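Local coordinates for lipoprotein LpqN (Mycobacterium tuberculosis, PDB 6E5F) that binds a lipidated trehaloside in a ligand pocket, supports cell envelope biogenesis, interacts with the mycolate transporters MmpL3 and MmpL11 and acts as a virulence factor, at residues Gly130-Pro134 and Ala135-Gln139; Gly143-Lys146 and Asn147-Gly150; Ser173-Asn177 and Gly178-Thr182. All blocks are in the same frame, centred on the assembly; numbering follows the deposited sequence. Where two conformers were deposited one is given.

Interaction 1: Gly130-Pro134 and Ala135-Gln139; sequences GDIDP and AKVLQ
With its CG trans to the backbone N (chi1 179°), Asp133 swings its carboxylate over the start of helix 134-140, where OD1 accepts from Ala135 N at 3.0 Å. This is a helix N-cap: Asp133 stands just before the first helical residue, Pro134, and its side chain answers an amide of the first turn that has no carbonyl behind it. The bond is bent, and the N-H comes in above the carboxylate plane, 53° out of it. The positive end of the helix dipole would probably also favour the negative charge of the carboxylate.

The backbone of Asp133 serves the same turn. Its O accepts from Lys136 N at 3.0 Å and from Val137 N, while Pro134 O takes a bond from Leu138 N; these first two i to i+4 bonds are long and weak. Lys136 crosses the acid at an angle, its CG 3.6 Å from Asp133 OD2, but its chain then folds at chi2 and chi3 and carries the amine off to Gln139. The two charged ends therefore stay 6.5 Å apart (Asp133 OD2 to Lys136 NZ), and the contact between these side chains is one of methylene against carboxylate.

The inner side is mostly apolar. Val137 faces Val189 and Val198 of the sheet, and Tyr64 of helix 61-66 lies against Ile132; the polar exception is the Tyr64 hydroxyl, hydrogen-bonded to Asp133 N. Just ahead of the cap, the end of the Ile132 side chain reaches the helix at one point, CD1 against Val137 CG2 at 3.8 Å.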
loop_
_atom_site.group_PDB
_atom_site.type_symbol
_atom_site.label_atom_id
_atom_site.label_comp_id
_atom_site.label_asym_id
_atom_site.label_seq_id
_atom_site.Cartn_x
_atom_site.Cartn_y
_atom_site.Cartn_z
ATOM N N GLY A 130 -19.083 -7.772 -5.541
ATOM C CA GLY A 130 -20.187 -7.070 -6.157
ATOM C C GLY A 130 -19.829 -6.536 -7.526
ATOM O O GLY A 130 -19.200 -7.230 -8.331
ATOM N N ASP A 131 -20.222 -5.292 -7.794
ATOM C CA ASP A 131 -20.038 -4.679 -9.112
ATOM C C ASP A 131 -18.658 -4.023 -9.176
ATOM O O ASP A 131 -18.514 -2.805 -9.262
ATOM C CB ASP A 131 -21.147 -3.670 -9.374
ATOM C CG ASP A 131 -21.182 -3.196 -10.811
ATOM O OD1 ASP A 131 -20.591 -3.874 -11.676
ATOM O OD2 ASP A 131 -21.798 -2.142 -11.073
ATOM N N ILE A 132 -17.636 -4.871 -9.140
ATOM C CA ILE A 132 -16.248 -4.442 -9.001
ATOM C C ILE A 132 -15.506 -4.761 -10.291
ATOM O O ILE A 132 -15.550 -5.896 -10.781
ATOM C CB ILE A 132 -15.589 -5.107 -7.776
ATOM C CG1 ILE A 132 -14.124 -4.679 -7.637
ATOM C CG2 ILE A 132 -15.695 -6.619 -7.850
ATOM C CD1 ILE A 132 -13.965 -3.274 -7.157
ATOM N N ASP A 133 -14.824 -3.756 -10.840
ATOM C CA ASP A 133 -13.970 -3.932 -12.009
ATOM C C ASP A 133 -12.523 -3.776 -11.560
ATOM O O ASP A 133 -12.130 -2.677 -11.136
ATOM C CB ASP A 133 -14.316 -2.883 -13.069
ATOM C CG ASP A 133 -13.444 -2.986 -14.312
ATOM O OD1 ASP A 133 -12.485 -3.790 -14.322
ATOM O OD2 ASP A 133 -13.722 -2.251 -15.286
ATOM N N PRO A 134 -11.696 -4.826 -11.619
ATOM C CA PRO A 134 -10.325 -4.689 -11.110
ATOM C C PRO A 134 -9.536 -3.597 -11.800
ATOM O O PRO A 134 -8.673 -2.972 -11.171
ATOM C CB PRO A 134 -9.711 -6.081 -11.344
ATOM C CG PRO A 134 -10.602 -6.740 -12.349
ATOM C CD PRO A 134 -11.974 -6.186 -12.123
ATOM N N ALA A 135 -9.822 -3.330 -13.078
ATOM C CA ALA A 135 -9.092 -2.282 -13.779
ATOM C C ALA A 135 -9.402 -0.903 -13.214
ATOM O O ALA A 135 -8.537 -0.023 -13.231
ATOM C CB ALA A 135 -9.408 -2.323 -15.273
ATOM N N LYS A 136 -10.621 -0.689 -12.714
ATOM C CA LYS A 136 -10.950 0.618 -12.155
ATOM C C LYS A 136 -10.252 0.845 -10.821
ATOM O O LYS A 136 -9.945 1.988 -10.472
ATOM C CB LYS A 136 -12.464 0.787 -12.014
ATOM C CG LYS A 136 -13.231 0.761 -13.341
ATOM C CD LYS A 136 -12.838 1.894 -14.297
ATOM C CE LYS A 136 -13.572 3.189 -13.991
ATOM N NZ LYS A 136 -13.339 4.221 -15.045
ATOM N N VAL A 137 -9.990 -0.218 -10.060
ATOM C CA VAL A 137 -9.224 -0.063 -8.827
ATOM C C VAL A 137 -7.858 0.522 -9.140
ATOM O O VAL A 137 -7.396 1.458 -8.481
ATOM C CB VAL A 137 -9.117 -1.403 -8.079
ATOM C CG1 VAL A 137 -8.236 -1.260 -6.840
ATOM C CG2 VAL A 137 -10.494 -1.908 -7.695
ATOM N N LEU A 138 -7.187 -0.033 -10.146
ATOM C CA LEU A 138 -5.887 0.488 -10.567
ATOM C C LEU A 138 -6.014 1.915 -11.080
ATOM O O LEU A 138 -5.171 2.772 -10.796
ATOM C CB LEU A 138 -5.310 -0.408 -11.667
ATOM C CG LEU A 138 -4.981 -1.855 -11.287
ATOM C CD1 LEU A 138 -4.839 -2.721 -12.525
ATOM C CD2 LEU A 138 -3.705 -1.908 -10.465
ATOM N N GLN A 139 -7.074 2.189 -11.849
ATOM C CA GLN A 139 -7.258 3.522 -12.410
ATOM C C GLN A 139 -7.308 4.589 -11.321
ATOM O O GLN A 139 -6.753 5.680 -11.488
ATOM C CB GLN A 139 -8.522 3.562 -13.268
ATOM C CG GLN A 139 -8.746 4.888 -13.969
ATOM C CD GLN A 139 -9.930 4.857 -14.920
ATOM O OE1 GLN A 139 -10.526 3.808 -15.156
ATOM N NE2 GLN A 139 -10.275 6.014 -15.470
#

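Interaction 2: Gly143-Lys146 and Asn147-Gly150; sequences GELK and NLPG
Asn147 N sits at the end of the short helix 143-146 and is shared by two carbonyls: Glu144 O at 3.1 Å, and Gly143 O through a weak bond. One residue on, Leu148 N gives a straighter bond, 161° at the hydrogen, to Leu145 O at 2.9 Å.

The side chains pack on the carbonyls of this last turn. With CG trans to its own carbonyl carbon (chi1 -70°), Asn147 folds its amide back beside the turn, CG lying 3.3 Å from Gly143 O. Leu148 packs CB against Leu145 O at 3.2 Å, and its CD2 meets Leu145 CD2 more loosely, at 4.3 Å.

Further out, the polar ends are tied to other parts of the chain. Asn147 OD1 accepts from Asn58 ND2, Lys146 forms a salt bridge with Asp156, and Glu144 OE2 takes a hydrogen bond from Gln185. Leu145 is buried against Leu170 and Phe151, while Leu148 reaches Val183, so the apolar side of the turn rests on strands 165-176 and 179-192. These i to i+3 bonds are typical of a helix C-terminus whose last turn narrows toward 3-10 geometry, here leading through a loop to strand 152-162.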
loop_
_atom_site.group_PDB
_atom_site.type_symbol
_atom_site.label_atom_id
_atom_site.label_comp_id
_atom_site.label_asym_id
_atom_site.label_seq_id
_atom_site.Cartn_x
_atom_site.Cartn_y
_atom_site.Cartn_z
ATOM N N GLY A 143 -5.401 8.436 -6.555
ATOM C CA GLY A 143 -6.191 9.521 -6.000
ATOM C C GLY A 143 -5.851 9.837 -4.554
ATOM O O GLY A 143 -5.762 11.007 -4.170
ATOM N N GLU A 144 -5.655 8.803 -3.734
ATOM C CA GLU A 144 -5.475 9.005 -2.300
ATOM C C GLU A 144 -4.237 9.846 -2.003
ATOM O O GLU A 144 -4.318 10.858 -1.296
ATOM C CB GLU A 144 -5.399 7.652 -1.587
ATOM C CG GLU A 144 -5.239 7.762 -0.077
ATOM C CD GLU A 144 -5.154 6.413 0.609
ATOM O OE1 GLU A 144 -4.964 6.385 1.844
ATOM O OE2 GLU A 144 -5.279 5.382 -0.082
ATOM N N LEU A 145 -3.075 9.429 -2.512
ATOM C CA LEU A 145 -1.854 10.189 -2.254
ATOM C C LEU A 145 -1.953 11.593 -2.828
ATOM O O LEU A 145 -1.488 12.557 -2.212
ATOM C CB LEU A 145 -0.635 9.472 -2.827
ATOM C CG LEU A 145 -0.207 8.116 -2.257
ATOM C CD1 LEU A 145 1.314 7.991 -2.291
ATOM C CD2 LEU A 145 -0.737 7.864 -0.858
ATOM N N LYS A 146 -2.547 11.732 -4.014
ATOM C CA LYS A 146 -2.642 13.048 -4.633
ATOM C C LYS A 146 -3.489 14.013 -3.814
ATOM O O LYS A 146 -3.378 15.230 -4.005
ATOM C CB LYS A 146 -3.179 12.922 -6.059
ATOM C CG LYS A 146 -2.195 12.275 -7.022
ATOM C CD LYS A 146 -2.821 12.011 -8.384
ATOM C CE LYS A 146 -3.145 13.296 -9.126
ATOM N NZ LYS A 146 -3.854 13.032 -10.410
ATOM N N ASN A 147 -4.318 13.506 -2.900
ATOM C CA ASN A 147 -5.127 14.342 -2.025
ATOM C C ASN A 147 -4.413 14.716 -0.731
ATOM O O ASN A 147 -4.968 15.483 0.065
ATOM C CB ASN A 147 -6.447 13.641 -1.682
ATOM C CG ASN A 147 -7.392 13.554 -2.866
ATOM O OD1 ASN A 147 -7.268 14.303 -3.834
ATOM N ND2 ASN A 147 -8.354 12.638 -2.787
ATOM N N LEU A 148 -3.212 14.194 -0.494
ATOM C CA LEU A 148 -2.475 14.536 0.714
ATOM C C LEU A 148 -2.114 16.021 0.702
ATOM O O LEU A 148 -1.855 16.595 -0.361
ATOM C CB LEU A 148 -1.194 13.708 0.791
ATOM C CG LEU A 148 -0.980 12.706 1.932
ATOM C CD1 LEU A 148 -2.270 12.245 2.594
ATOM C CD2 LEU A 148 -0.212 11.508 1.401
ATOM N N PRO A 149 -2.079 16.667 1.870
ATOM C CA PRO A 149 -1.748 18.101 1.916
ATOM C C PRO A 149 -0.375 18.381 1.328
ATOM O O PRO A 149 0.639 17.852 1.791
ATOM C CB PRO A 149 -1.790 18.425 3.414
ATOM C CG PRO A 149 -2.635 17.370 4.017
ATOM C CD PRO A 149 -2.387 16.136 3.211
ATOM N N GLY A 150 -0.348 19.229 0.305
ATOM C CA GLY A 150 0.908 19.600 -0.322
ATOM C C GLY A 150 1.640 18.442 -0.958
ATOM O O GLY A 150 2.872 18.469 -1.047
#

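Interaction 3: Ser173-Asn177 and Gly178-Thr182; sequences SYSKN and GKLRT. With L6T (alpha-D-glucopyranosyl 6-O-dodecyl-alpha-D-glucopyranoside), chain B.
In the beta hairpin of strands 165-176 and 179-192, Ser173 and Thr182, the pair farthest from the turn, border the pocket for the dodecyl trehaloside. A type I' turn from Lys176 to Lys179 closes the hairpin, with Asn177 and Gly178 both at positive phi. Two hydrogen-bonded pairs join the antiparallel strands: Tyr174 with Arg181 and Lys176 with Lys179, each bonded in both directions. Arg181 N to Tyr174 O measures 2.8 Å.

On the face of Tyr174 and Arg181, the two side chains run side by side. Tyr174 CG sits between the backbone N and the carbonyl carbon (chi1 83°), which brings CE1 within 3.6 Å of Arg181 CB. Ring and guanidinium planes stand 71° apart, and the arginine ends in salt bridges to Asp204 and Asp117. A water joins Arg181 NH1 to Lys176 O.

Ser173, Leu180 and Thr182 share the other face. Leu180 CD1 packs on Ser173 CB at 3.7 Å, and a water bridges Ser173 OG and Thr182 OG1, the latter also bonded to Thr210. The dodecyl chain passes Thr182 CG2, its atom CAZ 4.0 Å away, and Ser173 OG and the sugar hydroxyl O3 share a hydrogen bond of 2.6 Å.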
loop_
_atom_site.group_PDB
_atom_site.type_symbol
_atom_site.label_atom_id
_atom_site.label_comp_id
_atom_site.label_asym_id
_atom_site.label_seq_id
_atom_site.Cartn_x
_atom_site.Cartn_y
_atom_site.Cartn_z
ATOM N N SER A 173 6.400 13.439 -2.059
ATOM C CA SER A 173 6.615 14.076 -0.773
ATOM C C SER A 173 5.371 14.855 -0.387
ATOM O O SER A 173 4.596 15.287 -1.242
ATOM C CB SER A 173 7.805 15.036 -0.819
ATOM O OG SER A 173 9.001 14.347 -1.131
ATOM N N TYR A 174 5.185 15.021 0.921
ATOM C CA TYR A 174 4.141 15.890 1.443
ATOM C C TYR A 174 4.637 16.467 2.758
ATOM O O TYR A 174 5.612 15.985 3.342
ATOM C CB TYR A 174 2.790 15.169 1.588
ATOM C CG TYR A 174 2.598 14.361 2.856
ATOM C CD1 TYR A 174 3.410 13.277 3.143
ATOM C CD2 TYR A 174 1.578 14.668 3.750
ATOM C CE1 TYR A 174 3.229 12.536 4.302
ATOM C CE2 TYR A 174 1.386 13.925 4.903
ATOM C CZ TYR A 174 2.217 12.859 5.171
ATOM O OH TYR A 174 2.042 12.111 6.315
ATOM N N SER A 175 3.980 17.534 3.202
ATOM C CA SER A 175 4.359 18.236 4.420
ATOM C C SER A 175 3.373 17.903 5.528
ATOM O O SER A 175 2.158 18.008 5.338
ATOM C CB SER A 175 4.378 19.747 4.189
ATOM O OG SER A 175 5.436 20.109 3.319
ATOM N N LYS A 176 3.902 17.499 6.681
ATOM C CA LYS A 176 3.088 17.209 7.855
ATOM C C LYS A 176 3.775 17.818 9.066
ATOM O O LYS A 176 4.936 17.505 9.345
ATOM C CB LYS A 176 2.910 15.700 8.042
ATOM C CG LYS A 176 2.295 15.314 9.381
ATOM C CD LYS A 176 1.561 13.984 9.305
ATOM C CE LYS A 176 1.047 13.564 10.673
ATOM N NZ LYS A 176 -0.003 12.514 10.576
ATOM N N ASN A 177 3.060 18.689 9.778
ATOM C CA ASN A 177 3.605 19.361 10.955
ATOM C C ASN A 177 4.871 20.141 10.616
ATOM O O ASN A 177 5.795 20.229 11.426
ATOM C CB ASN A 177 3.859 18.371 12.096
ATOM C CG ASN A 177 2.605 17.617 12.501
ATOM O OD1 ASN A 177 1.511 18.180 12.521
ATOM N ND2 ASN A 177 2.759 16.336 12.816
ATOM N N GLY A 178 4.921 20.705 9.410
ATOM C CA GLY A 178 6.068 21.484 8.989
ATOM C C GLY A 178 7.279 20.670 8.604
ATOM O O GLY A 178 8.383 21.221 8.531
ATOM N N LYS A 179 7.110 19.377 8.340
ATOM C CA LYS A 179 8.222 18.489 8.038
ATOM C C LYS A 179 7.925 17.761 6.742
ATOM O O LYS A 179 6.821 17.245 6.555
ATOM C CB LYS A 179 8.428 17.474 9.159
ATOM C CG LYS A 179 8.566 18.119 10.524
ATOM C CD LYS A 179 8.623 17.082 11.624
ATOM C CE LYS A 179 8.562 17.737 12.994
ATOM N NZ LYS A 179 9.744 17.396 13.827
ATOM N N LEU A 180 8.909 17.719 5.852
ATOM C CA LEU A 180 8.745 17.019 4.587
ATOM C C LEU A 180 8.854 15.519 4.827
ATOM O O LEU A 180 9.774 15.056 5.506
ATOM C CB LEU A 180 9.809 17.474 3.593
ATOM C CG LEU A 180 9.534 17.138 2.127
ATOM C CD1 LEU A 180 8.262 17.822 1.640
ATOM C CD2 LEU A 180 10.720 17.522 1.257
ATOM N N ARG A 181 7.913 14.770 4.270
ATOM C CA ARG A 181 7.881 13.321 4.407
ATOM C C ARG A 181 7.818 12.687 3.031
ATOM O O ARG A 181 7.157 13.211 2.130
ATOM C CB ARG A 181 6.657 12.863 5.216
ATOM C CG ARG A 181 6.499 13.558 6.563
ATOM C CD ARG A 181 5.428 12.883 7.411
ATOM N NE ARG A 181 5.830 11.527 7.781
ATOM C CZ ARG A 181 6.556 11.230 8.856
ATOM N NH1 ARG A 181 6.954 12.186 9.686
ATOM N NH2 ARG A 181 6.886 9.971 9.099
ATOM N N THR A 182 8.502 11.561 2.872
ATOM C CA THR A 182 8.376 10.742 1.674
ATOM C C THR A 182 7.271 9.719 1.898
ATOM O O THR A 182 7.242 9.036 2.927
ATOM C CB THR A 182 9.698 10.041 1.374
ATOM O OG1 THR A 182 10.693 11.031 1.069
ATOM C CG2 THR A 182 9.558 9.094 0.198
HETATM C C1 L6T B . 8.804 14.715 -5.969
HETATM C C2 L6T B . 9.020 15.370 -4.615
HETATM C C3 L6T B . 10.385 14.994 -4.084
HETATM C C4 L6T B . 10.474 13.482 -4.002
HETATM C C5 L6T B . 10.265 12.912 -5.402
HETATM C C6 L6T B . 10.442 11.366 -5.398
HETATM C CAA L6T B . 9.363 14.811 -8.231
HETATM C CAO L6T B . 8.374 16.949 -8.607
HETATM C CAP L6T B . 7.059 17.648 -8.962
HETATM C CAR L6T B . 9.438 17.303 -9.634
HETATM C CAT L6T B . 10.729 16.602 -9.255
HETATM C CAV L6T B . 10.468 15.112 -9.231
HETATM C CAX L6T B . 9.300 9.536 -4.496
HETATM C CAY L6T B . 10.275 8.570 -3.760
HETATM C CAZ L6T B . 9.339 7.419 -3.396
HETATM C CBA L6T B . 10.224 6.214 -3.074
HETATM C CBB L6T B . 9.316 5.479 -2.081
HETATM C CBC L6T B . 9.476 4.006 -2.324
HETATM C CBD L6T B . 8.444 3.270 -1.402
HETATM C CBE L6T B . 8.211 1.927 -2.048
HETATM C CBF L6T B . 6.766 1.786 -2.651
HETATM C CBG L6T B . 5.752 1.511 -1.521
HETATM C CBH L6T B . 6.115 0.252 -0.759
HETATM C CBI L6T B . 6.543 -0.921 -1.649
HETATM O O1 L6T B . 9.767 15.210 -6.911
HETATM O O2 L6T B . 8.944 16.793 -4.755
HETATM O O3 L6T B . 10.576 15.570 -2.786
HETATM O O4 L6T B . 11.763 13.121 -3.508
HETATM O O5 L6T B . 8.942 13.277 -5.858
HETATM O O6 L6T B . 9.659 10.913 -4.330
HETATM O OAN L6T B . 8.162 15.524 -8.598
HETATM O OAQ L6T B . 6.569 17.145 -10.206
HETATM O OAS L6T B . 9.649 18.722 -9.650
HETATM O OAU L6T B . 11.749 16.901 -10.218
HETATM O OAW L6T B . 11.663 14.418 -8.850
HETATM O O HOH W 1 10.374 13.787 1.050
HETATM O O HOH W 2 5.905 14.858 10.226
#

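In the fold
Interactions 1 and 2 frame two consecutive short helices: a carboxylate caps the start of one, while backbone carbonyls hold the end of the other. Interaction 1 is a surface contact, about 31 Å centre to centre from interaction 3, yet Val189, which its helix packs against, belongs to the same strand, 179-192, that supplies residues 179-182. Interactions 2 and 3 are both partly buried and touch each other, Leu148 CG meeting Tyr174 CD2 at 3.7 Å and Pro149 O lying close to Tyr174 CB. Interaction 3 differs in chemistry: paired strands replace helical turns, buried Arg181 is held by acids, and two of its residues line the ligand pocket.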